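Local atomic coordinates of condensin complex subunit 3 (Schizosaccharomyces pombe, PDB entry 5OQR), a protein that serves as a regulatory subunit of the condensin complex, which is required to convert interphase chromatin into mitotic-like condensed chromosomes. Residues Arg727-Ile739 / Phe763-Phe776. Residues are numbered along the deposited sequence; the frame is centred on the assembly and turned at random.
Sequences RKFMISLLGKLKI and FTMDSTSLSILAKF
The guanidinium of R727 lies flat on one face of the F763 ring, CZ 3.7 Å from the ring centroid and almost on its normal, a cation-pi stack with the planes 26° apart. R727 reaches it with CG anti to the backbone N (chi1 -159°), and an arginine suits the place because its flat cation can stack while its N-H groups bond elsewhere, NE to the L718 carbonyl and NH2 to that of P719.

D766 is the N-cap of helix 767-785. Its OD1 takes S769 N in a nearly straight capping bond (3.2 Å) and, with its syn lone pair, T768 OG1; OD2 accepts S769 OG from above the plane. From CB, K728 runs across this carboxylate: CG and CD pass beside D766 OD2, a bend at chi3 brings CE by OD2 and T768 OG1, and NZ ends with a weak hydrogen bond to T768 OG1 and a long salt bridge to D766 OD1. Lysine suits because its methylenes pass the carboxylate before the cation ends near it. Were D766 replaced by an alanine, the S769 amide and the two hydroxyls would probably lose their acceptor and K728 its counter-charge.

Helix 725-736 belongs to HEAT 9, and helix 767-785, the last of the chain, packs on it roughly parallel, at 35° with axes 9.0 Å apart. Branched I772 fits as a knob among I731, S732, L734 and G735, its CG2 4.0 Å from G735 N. I731 sends CD1 to M765 SD, and Y758 of helix 745-759 also packs on both. Further along, L734 presses CD1 on L773 CD2 (3.7 Å) and CD2 over a face of F776 as a CH-pi contact, 4.1 Å from the ring centroid.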
loop_
_atom_site.group_PDB
_atom_site.type_symbol
_atom_site.label_atom_id
_atom_site.label_comp_id
_atom_site.label_asym_id
_atom_site.label_seq_id
_atom_site.Cartn_x
_atom_site.Cartn_y
_atom_site.Cartn_z
ATOM N N ARG A 727 26.593 -19.454 -13.751
ATOM C CA ARG A 727 26.125 -20.680 -14.387
ATOM C C ARG A 727 25.435 -21.587 -13.377
ATOM O O ARG A 727 24.424 -22.223 -13.693
ATOM C CB ARG A 727 27.297 -21.397 -15.054
ATOM C CG ARG A 727 26.895 -22.378 -16.142
ATOM C CD ARG A 727 28.118 -22.954 -16.834
ATOM N NE ARG A 727 28.575 -22.124 -17.946
ATOM C CZ ARG A 727 29.780 -22.211 -18.503
ATOM N NH1 ARG A 727 30.667 -23.084 -18.045
ATOM N NH2 ARG A 727 30.102 -21.419 -19.515
ATOM N N LYS A 728 25.965 -21.659 -12.154
ATOM C CA LYS A 728 25.281 -22.385 -11.089
ATOM C C LYS A 728 23.875 -21.844 -10.875
ATOM O O LYS A 728 22.911 -22.609 -10.760
ATOM C CB LYS A 728 26.072 -22.289 -9.785
ATOM C CG LYS A 728 26.997 -23.461 -9.502
ATOM C CD LYS A 728 27.214 -23.652 -8.004
ATOM C CE LYS A 728 25.936 -24.113 -7.306
ATOM N NZ LYS A 728 26.192 -24.703 -5.963
ATOM N N PHE A 729 23.743 -20.519 -10.801
ATOM C CA PHE A 729 22.466 -19.922 -10.437
ATOM C C PHE A 729 21.422 -20.139 -11.523
ATOM O O PHE A 729 20.253 -20.402 -11.223
ATOM C CB PHE A 729 22.644 -18.432 -10.155
ATOM C CG PHE A 729 21.371 -17.739 -9.798
ATOM C CD1 PHE A 729 20.787 -16.843 -10.673
ATOM C CD2 PHE A 729 20.740 -18.004 -8.597
ATOM C CE1 PHE A 729 19.607 -16.212 -10.349
ATOM C CE2 PHE A 729 19.559 -17.378 -8.266
ATOM C CZ PHE A 729 18.989 -16.485 -9.144
ATOM N N MET A 730 21.821 -20.035 -12.792
ATOM C CA MET A 730 20.870 -20.253 -13.875
ATOM C C MET A 730 20.331 -21.675 -13.860
ATOM O O MET A 730 19.164 -21.899 -14.200
ATOM C CB MET A 730 21.526 -19.944 -15.220
ATOM C CG MET A 730 22.025 -18.512 -15.352
ATOM S SD MET A 730 20.745 -17.275 -15.060
ATOM C CE MET A 730 19.728 -17.480 -16.517
ATOM N N ILE A 731 21.158 -22.647 -13.468
ATOM C CA ILE A 731 20.690 -24.024 -13.353
ATOM C C ILE A 731 19.737 -24.158 -12.174
ATOM O O ILE A 731 18.765 -24.918 -12.229
ATOM C CB ILE A 731 21.890 -24.983 -13.233
ATOM C CG1 ILE A 731 22.656 -25.031 -14.553
ATOM C CG2 ILE A 731 21.438 -26.396 -12.847
ATOM C CD1 ILE A 731 24.033 -25.649 -14.442
ATOM N N SER A 732 19.998 -23.419 -11.094
ATOM C CA SER A 732 19.116 -23.443 -9.931
ATOM C C SER A 732 17.668 -23.171 -10.311
ATOM O O SER A 732 16.748 -23.677 -9.659
ATOM C CB SER A 732 19.584 -22.414 -8.904
ATOM O OG SER A 732 19.600 -21.113 -9.463
ATOM N N LEU A 733 17.442 -22.381 -11.362
ATOM C CA LEU A 733 16.081 -22.005 -11.727
ATOM C C LEU A 733 15.304 -23.175 -12.311
ATOM O O LEU A 733 14.080 -23.237 -12.159
ATOM C CB LEU A 733 16.117 -20.842 -12.716
ATOM C CG LEU A 733 16.958 -19.650 -12.254
ATOM C CD1 LEU A 733 17.022 -18.597 -13.338
ATOM C CD2 LEU A 733 16.402 -19.071 -10.963
ATOM N N LEU A 734 15.989 -24.108 -12.979
ATOM C CA LEU A 734 15.307 -25.268 -13.544
ATOM C C LEU A 734 14.544 -26.042 -12.479
ATOM O O LEU A 734 13.502 -26.635 -12.772
ATOM C CB LEU A 734 16.316 -26.177 -14.240
ATOM C CG LEU A 734 16.906 -25.637 -15.542
ATOM C CD1 LEU A 734 18.199 -26.350 -15.869
ATOM C CD2 LEU A 734 15.914 -25.792 -16.680
ATOM N N GLY A 735 15.036 -26.041 -11.241
ATOM C CA GLY A 735 14.344 -26.723 -10.164
ATOM C C GLY A 735 13.121 -25.988 -9.661
ATOM O O GLY A 735 12.232 -26.613 -9.076
ATOM N N LYS A 736 13.055 -24.675 -9.875
ATOM C CA LYS A 736 11.916 -23.885 -9.429
ATOM C C LYS A 736 10.811 -23.799 -10.471
ATOM O O LYS A 736 9.690 -23.408 -10.133
ATOM C CB LYS A 736 12.368 -22.472 -9.059
ATOM C CG LYS A 736 13.564 -22.433 -8.128
ATOM C CD LYS A 736 14.037 -21.016 -7.884
ATOM C CE LYS A 736 15.314 -20.992 -7.061
ATOM N NZ LYS A 736 15.147 -21.668 -5.746
ATOM N N LEU A 737 11.098 -24.155 -11.720
ATOM C CA LEU A 737 10.091 -24.084 -12.767
ATOM C C LEU A 737 8.876 -24.927 -12.401
ATOM O O LEU A 737 8.977 -25.940 -11.705
ATOM C CB LEU A 737 10.671 -24.558 -14.098
ATOM C CG LEU A 737 11.844 -23.755 -14.659
ATOM C CD1 LEU A 737 12.424 -24.450 -15.878
ATOM C CD2 LEU A 737 11.414 -22.345 -15.010
ATOM N N LYS A 738 7.719 -24.489 -12.875
ATOM C CA LYS A 738 6.455 -25.192 -12.689
ATOM C C LYS A 738 6.058 -25.766 -14.045
ATOM O O LYS A 738 5.420 -25.096 -14.858
ATOM C CB LYS A 738 5.380 -24.268 -12.142
ATOM C CG LYS A 738 5.385 -24.130 -10.626
ATOM C CD LYS A 738 4.073 -23.551 -10.121
ATOM C CE LYS A 738 2.934 -24.566 -10.195
ATOM N NZ LYS A 738 1.603 -23.906 -10.281
ATOM N N ILE A 739 6.441 -27.012 -14.280
ATOM C CA ILE A 739 6.177 -27.695 -15.541
ATOM C C ILE A 739 4.938 -28.562 -15.345
ATOM O O ILE A 739 4.949 -29.439 -14.472
ATOM C CB ILE A 739 7.379 -28.546 -15.979
ATOM C CG1 ILE A 739 8.673 -27.731 -15.878
ATOM C CG2 ILE A 739 7.178 -29.057 -17.395
ATOM C CD1 ILE A 739 8.695 -26.472 -16.722
ATOM N N PHE A 763 30.680 -28.992 -19.906
ATOM C CA PHE A 763 31.082 -28.084 -18.845
ATOM C C PHE A 763 31.227 -28.839 -17.528
ATOM O O PHE A 763 30.561 -29.848 -17.285
ATOM C CB PHE A 763 30.061 -26.955 -18.692
ATOM C CG PHE A 763 30.077 -25.963 -19.823
ATOM C CD1 PHE A 763 31.267 -25.418 -20.271
ATOM C CD2 PHE A 763 28.898 -25.577 -20.437
ATOM C CE1 PHE A 763 31.282 -24.507 -21.308
ATOM C CE2 PHE A 763 28.906 -24.667 -21.474
ATOM C CZ PHE A 763 30.099 -24.131 -21.911
ATOM N N THR A 764 32.119 -28.341 -16.678
ATOM C CA THR A 764 32.371 -28.949 -15.379
ATOM C C THR A 764 31.383 -28.382 -14.367
ATOM O O THR A 764 31.368 -27.172 -14.118
ATOM C CB THR A 764 33.808 -28.692 -14.930
ATOM O OG1 THR A 764 34.710 -29.058 -15.981
ATOM C CG2 THR A 764 34.130 -29.506 -13.686
ATOM N N MET A 765 30.568 -29.256 -13.785
ATOM C CA MET A 765 29.507 -28.857 -12.877
ATOM C C MET A 765 29.670 -29.549 -11.532
ATOM O O MET A 765 30.133 -30.690 -11.452
ATOM C CB MET A 765 28.133 -29.185 -13.466
ATOM C CG MET A 765 27.617 -28.129 -14.425
ATOM S SD MET A 765 26.253 -28.709 -15.442
ATOM C CE MET A 765 27.116 -29.780 -16.588
ATOM N N ASP A 766 29.281 -28.842 -10.477
ATOM C CA ASP A 766 29.345 -29.373 -9.127
ATOM C C ASP A 766 28.217 -30.379 -8.905
ATOM O O ASP A 766 27.416 -30.670 -9.796
ATOM C CB ASP A 766 29.273 -28.236 -8.110
ATOM C CG ASP A 766 27.939 -27.526 -8.131
ATOM O OD1 ASP A 766 27.018 -27.974 -7.420
ATOM O OD2 ASP A 766 27.812 -26.524 -8.860
ATOM N N SER A 767 28.146 -30.908 -7.684
ATOM C CA SER A 767 27.194 -31.971 -7.384
ATOM C C SER A 767 25.756 -31.482 -7.496
ATOM O O SER A 767 24.926 -32.118 -8.154
ATOM C CB SER A 767 27.461 -32.526 -5.986
ATOM O OG SER A 767 28.683 -33.234 -5.943
ATOM N N THR A 768 25.437 -30.361 -6.846
ATOM C CA THR A 768 24.054 -29.895 -6.828
ATOM C C THR A 768 23.573 -29.553 -8.235
ATOM O O THR A 768 22.441 -29.882 -8.607
ATOM C CB THR A 768 23.908 -28.689 -5.899
ATOM O OG1 THR A 768 24.642 -27.577 -6.424
ATOM C CG2 THR A 768 24.419 -29.019 -4.504
ATOM N N SER A 769 24.418 -28.899 -9.033
ATOM C CA SER A 769 24.067 -28.648 -10.426
ATOM C C SER A 769 23.719 -29.948 -11.138
ATOM O O SER A 769 22.643 -30.078 -11.731
ATOM C CB SER A 769 25.219 -27.940 -11.141
ATOM O OG SER A 769 25.594 -26.754 -10.470
ATOM N N LEU A 770 24.623 -30.929 -11.080
ATOM C CA LEU A 770 24.372 -32.214 -11.721
ATOM C C LEU A 770 23.113 -32.874 -11.181
ATOM O O LEU A 770 22.395 -33.544 -11.929
ATOM C CB LEU A 770 25.577 -33.133 -11.524
ATOM C CG LEU A 770 26.860 -32.674 -12.216
ATOM C CD1 LEU A 770 28.079 -33.299 -11.561
ATOM C CD2 LEU A 770 26.809 -33.018 -13.693
ATOM N N SER A 771 22.826 -32.697 -9.891
ATOM C CA SER A 771 21.631 -33.298 -9.308
ATOM C C SER A 771 20.367 -32.616 -9.817
ATOM O O SER A 771 19.357 -33.281 -10.068
ATOM C CB SER A 771 21.704 -33.228 -7.784
ATOM O OG SER A 771 20.642 -33.951 -7.188
ATOM N N ILE A 772 20.402 -31.293 -9.975
ATOM C CA ILE A 772 19.249 -30.580 -10.516
ATOM C C ILE A 772 19.010 -30.985 -11.963
ATOM O O ILE A 772 17.869 -31.235 -12.371
ATOM C CB ILE A 772 19.450 -29.059 -10.381
ATOM C CG1 ILE A 772 19.572 -28.663 -8.909
ATOM C CG2 ILE A 772 18.289 -28.300 -11.023
ATOM C CD1 ILE A 772 20.121 -27.270 -8.701
ATOM N N LEU A 773 20.075 -31.055 -12.762
ATOM C CA LEU A 773 19.922 -31.442 -14.159
ATOM C C LEU A 773 19.410 -32.870 -14.286
ATOM O O LEU A 773 18.563 -33.159 -15.136
ATOM C CB LEU A 773 21.252 -31.281 -14.892
ATOM C CG LEU A 773 21.727 -29.844 -15.106
ATOM C CD1 LEU A 773 23.118 -29.831 -15.706
ATOM C CD2 LEU A 773 20.760 -29.075 -15.996
ATOM N N ALA A 774 19.907 -33.777 -13.443
ATOM C CA ALA A 774 19.454 -35.162 -13.502
ATOM C C ALA A 774 17.992 -35.280 -13.097
ATOM O O ALA A 774 17.217 -35.995 -13.741
ATOM C CB ALA A 774 20.328 -36.037 -12.607
ATOM N N LYS A 775 17.595 -34.587 -12.032
ATOM C CA LYS A 775 16.202 -34.625 -11.608
ATOM C C LYS A 775 15.287 -34.000 -12.652
ATOM O O LYS A 775 14.151 -34.453 -12.831
ATOM C CB LYS A 775 16.054 -33.913 -10.268
ATOM C CG LYS A 775 14.850 -34.354 -9.457
ATOM C CD LYS A 775 14.844 -33.709 -8.079
ATOM C CE LYS A 775 15.976 -34.232 -7.202
ATOM N NZ LYS A 775 16.795 -33.126 -6.635
ATOM N N PHE A 776 15.761 -32.964 -13.346
ATOM C CA PHE A 776 14.974 -32.355 -14.410
ATOM C C PHE A 776 14.881 -33.279 -15.618
ATOM O O PHE A 776 13.806 -33.434 -16.208
ATOM C CB PHE A 776 15.594 -31.014 -14.803
ATOM C CG PHE A 776 14.708 -30.164 -15.661
ATOM C CD1 PHE A 776 13.785 -29.309 -15.089
ATOM C CD2 PHE A 776 14.802 -30.215 -17.039
ATOM C CE1 PHE A 776 12.969 -28.524 -15.874
ATOM C CE2 PHE A 776 13.989 -29.432 -17.830
ATOM C CZ PHE A 776 13.072 -28.584 -17.247
#